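Local coordinates for protein SalCYP truncation (Salinispora tropica, PDB 7ABB) that belongs to the cytochrome P450 family and carries a bound heme c within a largely helical fold, at residues Arg24-Ala27 against Glu28-Asp32; Ser129-Asp132 against Glu133-Pro137; Arg263-Glu266 against Val267-Ala270; Ala350-Leu353 against Thr354-Glu358. All blocks are in the same frame, centred on the assembly; numbering follows the deposited sequence.

Contact 1. Residues Arg24-Ala27 against Glu28-Asp32; sequences RVAA and EHRAD
R24 and E28, one turn apart on helix 19-29, meet through a salt bridge in which R24 NH1 lies 2.6 Å from E28 OE1. The second oxygen gives only a weak bond, and the guanidinium and carboxylate planes stand 70° apart, so this is a one-nitrogen grip, not a flat two-pronged pair. R24 has CG anti to the backbone N (chi1 -176°), and the bend at chi3 turns the guanidinium along the helix toward E28. That flank faces solvent. The tight side lies on V25 and A26, both buried, where V25 rests on F35, V11 and F13 and A26 also touches F35. V25 CG1 comes within 4.1 Å of CD2 at the H29 ring, while the aliphatic run of R30 passes A26, its CD 3.4 Å from A26 CB. R30 is the first residue beyond the helix whose backbone angles are no longer helical, and its NH2 bonds to S47 OG. E28 N still bonds to R24 O at 3.1 Å, but H29 N reaches V25 O only weakly. As a helix end, the arrangement joins apolar packing against strand 34-37 to charge pairing at the surface, where water probably weakens the ionic attraction.

Contact 2. Residues Ser129-Asp132 against Glu133-Pro137; sequences SFSD and EFARP
F130 and F134 form an offset edge-to-face pair in the first turns of helix 130-147, a helix that opens with a wider pi-type turn. The ring planes stand at 75°, and the edge of F134 is turned toward the face of F130, with F134 CD2 3.6 Å from F130 CE1. F130 O takes two amides, F134 N and A135 N; the latter, at 2.8 Å and in the carbonyl plane, is the i+5 bond of the pi turn. Another i+5 bond runs from R136 N to S131 O.

R136 can be followed outward. R136 CB sits 3.2 Å from S131 O, and the chain then runs extended until a bend at chi3 (-61°) turns the guanidinium back beside D132. CZ lies near D132 OD1, R136 NH2 comes within 4.2 Å of S131 CB, and NH1 makes the salt bridge to D132 OD1. That bond is nearly straight (170°) and lies in the guanidinium plane. A water accepts from the same NH1 and donates to D132 O, giving this nitrogen two partners. L158, N161, V162 and I165 of helix 154-165 pack around the arginine.

At the helix start, S129 OG bonds to D383, while E133, also paired with R125 through OE2, extends toward S129, where E133 OE1 accepts from S129 N on the anti side at 2.9 Å.

Contact 3. Residues Arg263-Glu266 against Val267-Ala270; sequences RDPE and VRPA
R268 lays its extended side chain along P265, with CG 3.3 Å from P265 O and CD 3.7 Å from P265 CA. Farther out, one face of the guanidinium passes over the proline, P265 CB standing 4.1 Å above its plane and offset toward the rim. The chain is straight from CG to NE, which carries the charged end back past the proline to the preceding helix, where NE bonds to F261 O and NH2 makes a weak bond to L262 O. Beyond the turn, the same arginine also packs on L353 and E357 of helix 345-362.

The backbone folds tightly beneath these groups in the link from helix 255-263 to helix 268-278. V267 N bonds to D264 O and R268 N to P265 O, two successive bonds, each from residue i+3 to residue i. In each case the donor stands above the carbonyl plane.

D264 and V267 cross at about a right angle. The valine places CG1 between its backbone N and carbonyl carbon (chi1 87°), bringing that methyl to 3.2 Å from D264 O, while D264 OD2 approaches V267 CB at 3.7 Å. The same OD2 makes a salt bridge to R260. On another flank, a water donates to E266 O and accepts from A270 N, two atoms too far apart for a direct i to i+4 bond, while P269 CD lies beside E266 O. The chemistry implies a helix-to-helix corner in which D264 and R268 tie back to helix 255-263, D264 through its carboxylate to R260 and R268 to backbone carbonyls.

Contact 4. Residues Ala350-Leu353 against Thr354-Glu358; sequences AQIL and TAWEE
I352 and W356 meet by a CH-pi contact on helix 345-362, which in the cytochrome P450 fold follows the heme-binding loop and is probably the L helix. The methyl I352 CG2 lies 3.5 Å from the centroid of the six-membered ring and only 7° off its normal, so it sits squarely over the face. With CG2 anti to the backbone N, I352 runs beside the indole and points the same way. Around this pair, M244 touches I352, V272 packs on W356, and the F275 ring meets the indole at a steep angle.

A mixed contact follows: L353 crosses E357 obliquely, its CG 3.7 Å from E357 OE2. The glutamate's other oxygen, OE1, forms a salt bridge with R112, while its aliphatic part passes over the L353 carbonyl.

Hydrogen bonding is regular and helical. A355 N bonds to Q351 O, W356 N to I352 O at 3.0 Å, and E357 N to L353 O at 2.9 Å. Q351, whose side chain reaches to about 4 Å from the heme c, has its OE1 bonded to N142, and Y138 OH bonds to its carbonyl.

A350 O is gripped twice by a single residue. T354 N reaches A350 O at 3.0 Å, and the hydroxyl, set beside the backbone N by a chi1 of -60°, donates from the opposite face of the carbonyl plane, with T354 OG1 2.7 Å from A350 O.

All four contacts are local turns of helix or helix end, and they follow one another along the chain in numerical order. Contact 1, on helix 19-29, stands apart, its centre about 35 to 36 Å from the other three and against strand 34-37 of the mixed sheet. The remaining contacts gather in the helical part of the fold. Contacts 2 and 4 lie on helices 130-147 and 345-362 with centres 14 Å apart, meeting where F134 CZ is 4.2 Å from A355 CB. Contacts 3 and 4 are 12 Å apart between centres and touch through R268. Helix 345-362 thus joins two neighbouring helices while also reaching the heme c.

Contact 1. Residues Arg24-Ala27 against Glu28-Asp32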
ATOM      1  N   ARG A  24       2.800  -4.355  20.945  1.00 25.33           N
ATOM      2  CA  ARG A  24       3.043  -4.969  22.254  1.00 26.71           C
ATOM      3  C   ARG A  24       4.512  -4.875  22.637  1.00 27.98           C
ATOM      4  O   ARG A  24       4.848  -4.559  23.785  1.00 29.76           O
ATOM      5  CB  ARG A  24       2.618  -6.427  22.251  1.00 30.24           C
ATOM      6  CG  ARG A  24       2.753  -7.108  23.621  1.00 43.89           C
ATOM      7  CD  ARG A  24       2.608  -8.627  23.522  1.00 61.95           C
ATOM      8  NE  ARG A  24       3.688  -9.221  22.733  1.00 71.27           N
ATOM      9  CZ  ARG A  24       4.887  -9.545  23.214  1.00 70.28           C
ATOM     10  NH1 ARG A  24       5.181  -9.341  24.496  1.00 77.85           N
ATOM     11  NH2 ARG A  24       5.798 -10.075  22.409  1.00 64.68           N
ATOM     12  N   VAL A  25       5.405  -5.180  21.696  1.00 25.62           N
ATOM     13  CA  VAL A  25       6.830  -5.138  21.998  1.00 24.34           C
ATOM     14  C   VAL A  25       7.240  -3.713  22.330  1.00 26.81           C
ATOM     15  O   VAL A  25       8.018  -3.475  23.261  1.00 26.14           O
ATOM     16  CB  VAL A  25       7.651  -5.717  20.830  1.00 26.30           C
ATOM     17  CG1 VAL A  25       9.153  -5.475  21.059  1.00 28.40           C
ATOM     18  CG2 VAL A  25       7.404  -7.190  20.700  1.00 27.93           C
ATOM     19  N   ALA A  26       6.710  -2.743  21.582  1.00 23.71           N
ATOM     20  CA  ALA A  26       7.018  -1.345  21.839  1.00 22.80           C
ATOM     21  C   ALA A  26       6.500  -0.917  23.219  1.00 23.86           C
ATOM     22  O   ALA A  26       7.225  -0.248  23.974  1.00 24.33           O
ATOM     23  CB  ALA A  26       6.451  -0.493  20.702  1.00 26.48           C
ATOM     24  N   ALA A  27       5.285  -1.341  23.576  1.00 25.02           N
ATOM     25  CA  ALA A  27       4.717  -0.997  24.878  1.00 27.27           C
ATOM     26  C   ALA A  27       5.588  -1.521  26.010  1.00 29.66           C
ATOM     27  O   ALA A  27       5.721  -0.875  27.053  1.00 31.11           O
ATOM     28  CB  ALA A  27       3.301  -1.555  25.014  1.00 29.73           C
ATOM     29  N   GLU A  28       6.213  -2.683  25.820  1.00 27.28           N
ATOM     30  CA  GLU A  28       7.002  -3.289  26.890  1.00 31.07           C
ATOM     31  C   GLU A  28       8.460  -2.845  26.894  1.00 30.45           C
ATOM     32  O   GLU A  28       9.099  -2.835  27.950  1.00 32.78           O
ATOM     33  CB  GLU A  28       6.932  -4.814  26.778  1.00 30.83           C
ATOM     34  CG  GLU A  28       5.552  -5.373  27.118  1.00 43.70           C
ATOM     35  CD  GLU A  28       5.311  -6.778  26.576  1.00 64.37           C
ATOM     36  OE1 GLU A  28       6.118  -7.257  25.751  1.00 73.34           O
ATOM     37  OE2 GLU A  28       4.306  -7.402  26.979  1.00 62.59           O
ATOM     38  N   HIS A  29       9.005  -2.450  25.752  1.00 26.36           N
ATOM     39  CA  HIS A  29      10.439  -2.278  25.630  1.00 27.12           C
ATOM     40  C   HIS A  29      10.898  -0.936  25.090  1.00 29.57           C
ATOM     41  O   HIS A  29      12.090  -0.628  25.224  1.00 28.40           O
ATOM     42  CB  HIS A  29      11.016  -3.378  24.734  1.00 27.86           C
ATOM     43  CG  HIS A  29      10.869  -4.745  25.313  1.00 35.08           C
ATOM     44  ND1 HIS A  29      11.686  -5.217  26.318  1.00 41.15           N
ATOM     45  CD2 HIS A  29       9.992  -5.737  25.041  1.00 36.33           C
ATOM     46  CE1 HIS A  29      11.325  -6.447  26.632  1.00 47.03           C
ATOM     47  NE2 HIS A  29      10.301  -6.786  25.872  1.00 40.99           N
ATOM     48  N   ARG A  30      10.027  -0.136  24.481  1.00 23.90           N
ATOM     49  CA  ARG A  30      10.507   1.089  23.861  1.00 24.90           C
ATOM     50  C   ARG A  30      10.842   2.128  24.923  1.00 26.24           C
ATOM     51  O   ARG A  30      10.091   2.317  25.892  1.00 26.42           O
ATOM     52  CB  ARG A  30       9.484   1.640  22.873  1.00 24.69           C
ATOM     53  CG  ARG A  30       8.277   2.358  23.468  1.00 67.97           C
ATOM     54  CD  ARG A  30       7.141   2.324  22.467  1.00 74.73           C
ATOM     55  NE  ARG A  30       5.848   2.912  22.828  1.00 75.77           N
ATOM     56  CZ  ARG A  30       5.439   4.127  22.467  1.00 65.96           C
ATOM     57  NH1 ARG A  30       4.217   4.532  22.807  1.00 74.47           N
ATOM     58  NH2 ARG A  30       6.251   4.939  21.785  1.00 36.31           N
ATOM     59  N   ALA A  31      12.002   2.766  24.751  1.00 24.87           N
ATOM     60  CA  ALA A  31      12.407   3.922  25.533  1.00 26.59           C
ATOM     61  C   ALA A  31      13.114   4.888  24.599  1.00 23.62           C
ATOM     62  O   ALA A  31      13.768   4.472  23.631  1.00 23.13           O
ATOM     63  CB  ALA A  31      13.341   3.549  26.700  1.00 31.21           C
ATOM     64  N   ASP A  32      12.976   6.186  24.873  1.00 23.78           N
ATOM     65  CA  ASP A  32      13.609   7.205  24.037  1.00 23.55           C
ATOM     66  C   ASP A  32      13.135   7.101  22.591  1.00 23.49           C
ATOM     67  O   ASP A  32      13.844   7.507  21.664  1.00 23.94           O
ATOM     68  CB  ASP A  32      15.136   7.101  24.122  1.00 25.73           C
ATOM     69  CG  ASP A  32      15.650   7.283  25.536  1.00 34.51           C
ATOM     70  OD1 ASP A  32      15.242   8.269  26.184  1.00 35.37           O
ATOM     71  OD2 ASP A  32      16.440   6.428  26.001  1.00 40.58           O
TER

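Contact 2. Residues Ser129-Asp132 against Glu133-Pro137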
ATOM      1  N   SER A 129     -15.518 -14.653  -1.261  1.00 20.37           N
ATOM      2  CA  SER A 129     -14.169 -14.545  -0.720  1.00 19.50           C
ATOM      3  C   SER A 129     -13.660 -13.189  -1.197  1.00 18.77           C
ATOM      4  O   SER A 129     -13.279 -13.012  -2.365  1.00 18.80           O
ATOM      5  CB  SER A 129     -13.297 -15.713  -1.167  1.00 27.47           C
ATOM      6  OG  SER A 129     -11.947 -15.525  -0.733  1.00 29.30           O
ATOM      7  N   PHE A 130     -13.698 -12.213  -0.296  1.00 18.97           N
ATOM      8  CA  PHE A 130     -13.653 -10.808  -0.687  1.00 17.76           C
ATOM      9  C   PHE A 130     -12.400 -10.481  -1.496  1.00 17.73           C
ATOM     10  O   PHE A 130     -12.479  -9.838  -2.551  1.00 17.75           O
ATOM     11  CB  PHE A 130     -13.734  -9.933   0.560  1.00 16.87           C
ATOM     12  CG  PHE A 130     -13.649  -8.466   0.288  1.00 16.95           C
ATOM     13  CD1 PHE A 130     -14.779  -7.726  -0.002  1.00 17.07           C
ATOM     14  CD2 PHE A 130     -12.420  -7.810   0.312  1.00 17.09           C
ATOM     15  CE1 PHE A 130     -14.701  -6.366  -0.265  1.00 17.27           C
ATOM     16  CE2 PHE A 130     -12.346  -6.449   0.088  1.00 16.59           C
ATOM     17  CZ  PHE A 130     -13.479  -5.723  -0.205  1.00 17.49           C
ATOM     18  N   SER A 131     -11.226 -10.869  -1.002  1.00 18.75           N
ATOM     19  CA  SER A 131     -10.017 -10.431  -1.691  1.00 19.41           C
ATOM     20  C   SER A 131      -9.697 -11.297  -2.906  1.00 19.51           C
ATOM     21  O   SER A 131      -9.246 -10.774  -3.932  1.00 19.87           O
ATOM     22  CB  SER A 131      -8.836 -10.404  -0.724  1.00 20.10           C
ATOM     23  OG  SER A 131      -9.051  -9.386   0.240  1.00 20.98           O
ATOM     24  N   ASP A 132      -9.910 -12.611  -2.818  1.00 18.16           N
ATOM     25  CA  ASP A 132      -9.579 -13.500  -3.931  1.00 19.46           C
ATOM     26  C   ASP A 132     -10.489 -13.262  -5.128  1.00 20.82           C
ATOM     27  O   ASP A 132     -10.020 -13.222  -6.275  1.00 22.46           O
ATOM     28  CB  ASP A 132      -9.688 -14.963  -3.502  1.00 24.97           C
ATOM     29  CG  ASP A 132      -8.602 -15.389  -2.538  1.00 37.58           C
ATOM     30  OD1 ASP A 132      -7.627 -14.628  -2.346  1.00 31.47           O
ATOM     31  OD2 ASP A 132      -8.731 -16.498  -1.978  1.00 37.79           O
ATOM     32  N   GLU A 133     -11.798 -13.143  -4.895  1.00 20.50           N
ATOM     33  CA  GLU A 133     -12.762 -13.075  -5.989  1.00 19.64           C
ATOM     34  C   GLU A 133     -13.048 -11.650  -6.434  1.00 22.98           C
ATOM     35  O   GLU A 133     -13.350 -11.436  -7.614  1.00 23.80           O
ATOM     36  CB  GLU A 133     -14.078 -13.749  -5.578  1.00 19.66           C
ATOM     37  CG  GLU A 133     -13.914 -15.179  -5.202  1.00 27.73           C
ATOM     38  CD  GLU A 133     -15.255 -15.842  -5.009  1.00 33.33           C
ATOM     39  OE1 GLU A 133     -15.664 -16.041  -3.842  1.00 24.89           O
ATOM     40  OE2 GLU A 133     -15.922 -16.119  -6.043  1.00 32.39           O
ATOM     41  N   PHE A 134     -12.927 -10.669  -5.540  1.00 17.50           N
ATOM     42  CA  PHE A 134     -13.314  -9.289  -5.833  1.00 16.90           C
ATOM     43  C   PHE A 134     -12.115  -8.351  -5.780  1.00 17.40           C
ATOM     44  O   PHE A 134     -11.711  -7.830  -6.822  1.00 17.66           O
ATOM     45  CB  PHE A 134     -14.422  -8.807  -4.889  1.00 18.44           C
ATOM     46  CG  PHE A 134     -14.664  -7.332  -4.981  1.00 17.24           C
ATOM     47  CD1 PHE A 134     -14.916  -6.755  -6.200  1.00 18.17           C
ATOM     48  CD2 PHE A 134     -14.575  -6.509  -3.879  1.00 18.86           C
ATOM     49  CE1 PHE A 134     -15.088  -5.397  -6.331  1.00 21.06           C
ATOM     50  CE2 PHE A 134     -14.750  -5.140  -3.996  1.00 20.24           C
ATOM     51  CZ  PHE A 134     -15.000  -4.579  -5.215  1.00 21.31           C
ATOM     52  N   ALA A 135     -11.539  -8.108  -4.611  1.00 16.53           N
ATOM     53  CA  ALA A 135     -10.670  -6.946  -4.465  1.00 14.85           C
ATOM     54  C   ALA A 135      -9.399  -7.085  -5.292  1.00 16.78           C
ATOM     55  O   ALA A 135      -8.963  -6.107  -5.905  1.00 17.44           O
ATOM     56  CB  ALA A 135     -10.329  -6.697  -2.997  1.00 17.09           C
ATOM     57  N   ARG A 136      -8.776  -8.272  -5.316  1.00 16.53           N
ATOM     58  CA  ARG A 136      -7.508  -8.374  -6.045  1.00 17.58           C
ATOM     59  C   ARG A 136      -7.683  -8.171  -7.544  1.00 17.34           C
ATOM     60  O   ARG A 136      -6.939  -7.361  -8.123  1.00 17.23           O
ATOM     61  CB  ARG A 136      -6.816  -9.699  -5.724  1.00 19.89           C
ATOM     62  CG  ARG A 136      -5.369  -9.751  -6.200  1.00 21.32           C
ATOM     63  CD  ARG A 136      -4.669 -10.997  -5.717  1.00 23.44           C
ATOM     64  NE  ARG A 136      -4.636 -11.020  -4.252  1.00 26.78           N
ATOM     65  CZ  ARG A 136      -5.268 -11.897  -3.479  1.00 29.31           C
ATOM     66  NH1 ARG A 136      -5.999 -12.885  -3.992  1.00 25.99           N
ATOM     67  NH2 ARG A 136      -5.158 -11.777  -2.165  1.00 32.51           N
ATOM     68  N   PRO A 137      -8.597  -8.854  -8.239  1.00 17.22           N
ATOM     69  CA  PRO A 137      -8.763  -8.552  -9.665  1.00 17.37           C
ATOM     70  C   PRO A 137      -9.233  -7.126  -9.912  1.00 18.34           C
ATOM     71  O   PRO A 137      -8.831  -6.511 -10.912  1.00 17.62           O
ATOM     72  CB  PRO A 137      -9.774  -9.607 -10.138  1.00 19.07           C
ATOM     73  CG  PRO A 137     -10.348 -10.173  -8.977  1.00 19.56           C
ATOM     74  CD  PRO A 137      -9.428  -9.987  -7.822  1.00 18.84           C
TER
HETATM   75  O   HOH W   1      -7.252 -13.332  -6.684  1.00 27.01           O

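Contact 3. Residues Arg263-Glu266 against Val267-Ala270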
ATOM      1  N   ARG A 263     -25.311   5.180   5.936  1.00 28.27           N
ATOM      2  CA  ARG A 263     -26.350   6.191   6.032  1.00 34.67           C
ATOM      3  C   ARG A 263     -25.827   7.619   6.012  1.00 30.07           C
ATOM      4  O   ARG A 263     -26.637   8.545   5.896  1.00 38.08           O
ATOM      5  CB  ARG A 263     -27.161   5.975   7.317  1.00 40.81           C
ATOM      6  CG  ARG A 263     -27.835   4.608   7.391  1.00 45.37           C
ATOM      7  CD  ARG A 263     -28.301   4.281   8.812  1.00 53.70           C
ATOM      8  NE  ARG A 263     -28.805   2.910   8.929  1.00 53.17           N
ATOM      9  CZ  ARG A 263     -29.033   2.288  10.082  1.00 55.86           C
ATOM     10  NH1 ARG A 263     -29.485   1.041  10.079  1.00 65.77           N
ATOM     11  NH2 ARG A 263     -28.806   2.902  11.237  1.00 62.20           N
ATOM     12  N   ASP A 264     -24.514   7.826   6.128  1.00 30.21           N
ATOM     13  CA  ASP A 264     -23.913   9.164   6.201  1.00 31.59           C
ATOM     14  C   ASP A 264     -22.809   9.278   5.153  1.00 34.80           C
ATOM     15  O   ASP A 264     -21.613   9.249   5.470  1.00 32.03           O
ATOM     16  CB  ASP A 264     -23.384   9.439   7.614  1.00 33.06           C
ATOM     17  CG  ASP A 264     -22.825  10.856   7.785  1.00 43.25           C
ATOM     18  OD1 ASP A 264     -22.962  11.677   6.856  1.00 45.08           O
ATOM     19  OD2 ASP A 264     -22.242  11.145   8.862  1.00 35.80           O
ATOM     20  N   PRO A 265     -23.179   9.427   3.880  1.00 32.77           N
ATOM     21  CA  PRO A 265     -22.155   9.469   2.822  1.00 33.81           C
ATOM     22  C   PRO A 265     -21.088  10.521   3.038  1.00 28.02           C
ATOM     23  O   PRO A 265     -19.941  10.325   2.620  1.00 29.86           O
ATOM     24  CB  PRO A 265     -22.970   9.771   1.556  1.00 37.70           C
ATOM     25  CG  PRO A 265     -24.324   9.281   1.856  1.00 38.82           C
ATOM     26  CD  PRO A 265     -24.546   9.481   3.332  1.00 32.04           C
ATOM     27  N   GLU A 266     -21.435  11.644   3.660  1.00 30.07           N
ATOM     28  CA  GLU A 266     -20.475  12.721   3.845  1.00 32.14           C
ATOM     29  C   GLU A 266     -19.278  12.292   4.692  1.00 30.78           C
ATOM     30  O   GLU A 266     -18.200  12.887   4.564  1.00 31.90           O
ATOM     31  CB  GLU A 266     -21.181  13.918   4.485  1.00 38.80           C
ATOM     32  CG  GLU A 266     -20.284  15.098   4.820  1.00 56.33           C
ATOM     33  CD  GLU A 266     -21.047  16.228   5.493  1.00 64.94           C
ATOM     34  OE1 GLU A 266     -20.462  16.915   6.359  1.00 67.67           O
ATOM     35  OE2 GLU A 266     -22.236  16.423   5.158  1.00 69.37           O
ATOM     36  N   VAL A 267     -19.445  11.277   5.550  1.00 29.34           N
ATOM     37  CA  VAL A 267     -18.349  10.818   6.401  1.00 28.31           C
ATOM     38  C   VAL A 267     -17.397   9.871   5.689  1.00 28.24           C
ATOM     39  O   VAL A 267     -16.351   9.524   6.247  1.00 24.09           O
ATOM     40  CB  VAL A 267     -18.905  10.112   7.655  1.00 29.26           C
ATOM     41  CG1 VAL A 267     -19.163   8.626   7.388  1.00 34.33           C
ATOM     42  CG2 VAL A 267     -17.971  10.296   8.839  1.00 30.38           C
ATOM     43  N   ARG A 268     -17.725   9.421   4.480  1.00 23.61           N
ATOM     44  CA  ARG A 268     -16.973   8.309   3.912  1.00 20.66           C
ATOM     45  C   ARG A 268     -15.511   8.656   3.646  1.00 22.78           C
ATOM     46  O   ARG A 268     -14.651   7.795   3.897  1.00 20.51           O
ATOM     47  CB  ARG A 268     -17.681   7.795   2.652  1.00 22.74           C
ATOM     48  CG  ARG A 268     -19.045   7.173   2.981  1.00 23.76           C
ATOM     49  CD  ARG A 268     -19.812   6.815   1.708  1.00 21.51           C
ATOM     50  NE  ARG A 268     -21.008   6.054   2.032  1.00 23.43           N
ATOM     51  CZ  ARG A 268     -21.901   5.642   1.146  1.00 27.23           C
ATOM     52  NH1 ARG A 268     -21.746   5.922  -0.138  1.00 26.49           N
ATOM     53  NH2 ARG A 268     -22.949   4.945   1.552  1.00 27.24           N
ATOM     54  N   PRO A 269     -15.159   9.836   3.133  1.00 22.11           N
ATOM     55  CA  PRO A 269     -13.723  10.129   2.943  1.00 23.57           C
ATOM     56  C   PRO A 269     -12.936  10.110   4.246  1.00 20.96           C
ATOM     57  O   PRO A 269     -11.824   9.565   4.281  1.00 21.30           O
ATOM     58  CB  PRO A 269     -13.743  11.514   2.279  1.00 26.08           C
ATOM     59  CG  PRO A 269     -15.075  11.544   1.552  1.00 23.53           C
ATOM     60  CD  PRO A 269     -16.010  10.874   2.518  1.00 25.04           C
ATOM     61  N   ALA A 270     -13.512  10.643   5.321  1.00 23.62           N
ATOM     62  CA  ALA A 270     -12.872  10.569   6.629  1.00 24.49           C
ATOM     63  C   ALA A 270     -12.764   9.127   7.107  1.00 23.51           C
ATOM     64  O   ALA A 270     -11.780   8.743   7.758  1.00 22.60           O
ATOM     65  CB  ALA A 270     -13.661  11.411   7.633  1.00 24.14           C
TER
HETATM   66  O   HOH W   2     -15.514  12.809   5.318  1.00 30.25           O

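Contact 4. Residues Ala350-Leu353 against Thr354-Glu358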
ATOM      1  N   ALA A 350      -8.809   6.568  -4.228  1.00 14.52           N
ATOM      2  CA  ALA A 350      -9.955   6.501  -5.141  1.00 16.90           C
ATOM      3  C   ALA A 350     -10.470   5.076  -5.250  1.00 16.92           C
ATOM      4  O   ALA A 350     -11.687   4.843  -5.266  1.00 16.63           O
ATOM      5  CB  ALA A 350      -9.576   7.050  -6.520  1.00 18.08           C
ATOM      6  N   GLN A 351      -9.567   4.100  -5.318  1.00 15.95           N
ATOM      7  CA  GLN A 351     -10.015   2.713  -5.444  1.00 17.22           C
ATOM      8  C   GLN A 351     -10.755   2.238  -4.199  1.00 13.99           C
ATOM      9  O   GLN A 351     -11.762   1.512  -4.316  1.00 15.95           O
ATOM     10  CB  GLN A 351      -8.831   1.796  -5.705  1.00 16.08           C
ATOM     11  CG  GLN A 351      -8.199   1.974  -7.058  1.00 16.30           C
ATOM     12  CD  GLN A 351      -7.044   1.057  -7.234  1.00 20.21           C
ATOM     13  OE1 GLN A 351      -7.234  -0.125  -7.463  1.00 19.62           O
ATOM     14  NE2 GLN A 351      -5.822   1.591  -7.114  1.00 20.20           N
ATOM     15  N   ILE A 352     -10.251   2.581  -3.013  1.00 14.38           N
ATOM     16  CA  ILE A 352     -10.871   2.129  -1.770  1.00 14.29           C
ATOM     17  C   ILE A 352     -12.242   2.762  -1.609  1.00 16.64           C
ATOM     18  O   ILE A 352     -13.244   2.072  -1.377  1.00 16.80           O
ATOM     19  CB  ILE A 352      -9.951   2.449  -0.577  1.00 16.53           C
ATOM     20  CG1 ILE A 352      -8.693   1.623  -0.658  1.00 15.79           C
ATOM     21  CG2 ILE A 352     -10.653   2.148   0.746  1.00 16.39           C
ATOM     22  CD1 ILE A 352      -7.559   2.158   0.247  1.00 18.21           C
ATOM     23  N   LEU A 353     -12.315   4.082  -1.719  1.00 15.15           N
ATOM     24  CA  LEU A 353     -13.584   4.770  -1.544  1.00 15.33           C
ATOM     25  C   LEU A 353     -14.610   4.290  -2.560  1.00 15.76           C
ATOM     26  O   LEU A 353     -15.761   4.009  -2.218  1.00 16.43           O
ATOM     27  CB  LEU A 353     -13.395   6.274  -1.645  1.00 16.93           C
ATOM     28  CG  LEU A 353     -14.668   7.094  -1.522  1.00 16.30           C
ATOM     29  CD1 LEU A 353     -15.400   6.793  -0.217  1.00 20.18           C
ATOM     30  CD2 LEU A 353     -14.355   8.570  -1.633  1.00 21.62           C
ATOM     31  N   THR A 354     -14.215   4.216  -3.826  1.00 15.03           N
ATOM     32  CA  THR A 354     -15.153   3.826  -4.876  1.00 15.13           C
ATOM     33  C   THR A 354     -15.660   2.410  -4.645  1.00 16.70           C
ATOM     34  O   THR A 354     -16.869   2.140  -4.801  1.00 17.34           O
ATOM     35  CB  THR A 354     -14.480   3.952  -6.240  1.00 15.62           C
ATOM     36  OG1 THR A 354     -14.079   5.310  -6.451  1.00 17.55           O
ATOM     37  CG2 THR A 354     -15.427   3.580  -7.329  1.00 18.25           C
ATOM     38  N   ALA A 355     -14.761   1.485  -4.294  1.00 17.21           N
ATOM     39  CA  ALA A 355     -15.199   0.106  -4.062  1.00 15.68           C
ATOM     40  C   ALA A 355     -16.185   0.050  -2.920  1.00 16.72           C
ATOM     41  O   ALA A 355     -17.217  -0.628  -3.015  1.00 16.90           O
ATOM     42  CB  ALA A 355     -14.021  -0.798  -3.756  1.00 17.57           C
ATOM     43  N   TRP A 356     -15.895   0.742  -1.824  1.00 15.58           N
ATOM     44  CA  TRP A 356     -16.820   0.685  -0.698  1.00 14.24           C
ATOM     45  C   TRP A 356     -18.148   1.386  -1.001  1.00 17.10           C
ATOM     46  O   TRP A 356     -19.205   0.970  -0.497  1.00 18.00           O
ATOM     47  CB  TRP A 356     -16.171   1.276   0.560  1.00 16.99           C
ATOM     48  CG  TRP A 356     -15.034   0.422   1.126  1.00 16.19           C
ATOM     49  CD1 TRP A 356     -14.728  -0.869   0.806  1.00 18.66           C
ATOM     50  CD2 TRP A 356     -14.073   0.837   2.106  1.00 16.46           C
ATOM     51  NE1 TRP A 356     -13.628  -1.284   1.541  1.00 18.35           N
ATOM     52  CE2 TRP A 356     -13.202  -0.247   2.327  1.00 16.49           C
ATOM     53  CE3 TRP A 356     -13.863   2.022   2.786  1.00 18.52           C
ATOM     54  CZ2 TRP A 356     -12.143  -0.175   3.239  1.00 18.93           C
ATOM     55  CZ3 TRP A 356     -12.808   2.098   3.682  1.00 18.53           C
ATOM     56  CH2 TRP A 356     -11.969   1.006   3.897  1.00 18.19           C
ATOM     57  N   GLU A 357     -18.134   2.447  -1.805  1.00 17.23           N
ATOM     58  CA  GLU A 357     -19.374   3.074  -2.241  1.00 17.37           C
ATOM     59  C   GLU A 357     -20.231   2.078  -3.012  1.00 16.88           C
ATOM     60  O   GLU A 357     -21.435   1.907  -2.746  1.00 17.97           O
ATOM     61  CB  GLU A 357     -19.060   4.305  -3.103  1.00 20.04           C
ATOM     62  CG  GLU A 357     -18.578   5.527  -2.332  1.00 19.98           C
ATOM     63  CD  GLU A 357     -18.102   6.647  -3.233  1.00 24.48           C
ATOM     64  OE1 GLU A 357     -17.738   6.368  -4.397  1.00 24.13           O
ATOM     65  OE2 GLU A 357     -18.086   7.816  -2.786  1.00 26.86           O
ATOM     66  N   GLU A 358     -19.636   1.436  -4.020  1.00 17.42           N
ATOM     67  CA  GLU A 358     -20.429   0.532  -4.847  1.00 16.89           C
ATOM     68  C   GLU A 358     -20.848  -0.700  -4.048  1.00 18.18           C
ATOM     69  O   GLU A 358     -21.947  -1.228  -4.257  1.00 18.85           O
ATOM     70  CB  GLU A 358     -19.656   0.142  -6.112  1.00 18.19           C
ATOM     71  CG  GLU A 358     -19.392   1.315  -7.059  1.00 19.51           C
ATOM     72  CD  GLU A 358     -20.658   1.995  -7.471  1.00 23.50           C
ATOM     73  OE1 GLU A 358     -21.567   1.294  -7.964  1.00 24.59           O
ATOM     74  OE2 GLU A 358     -20.755   3.223  -7.304  1.00 24.68           O
TER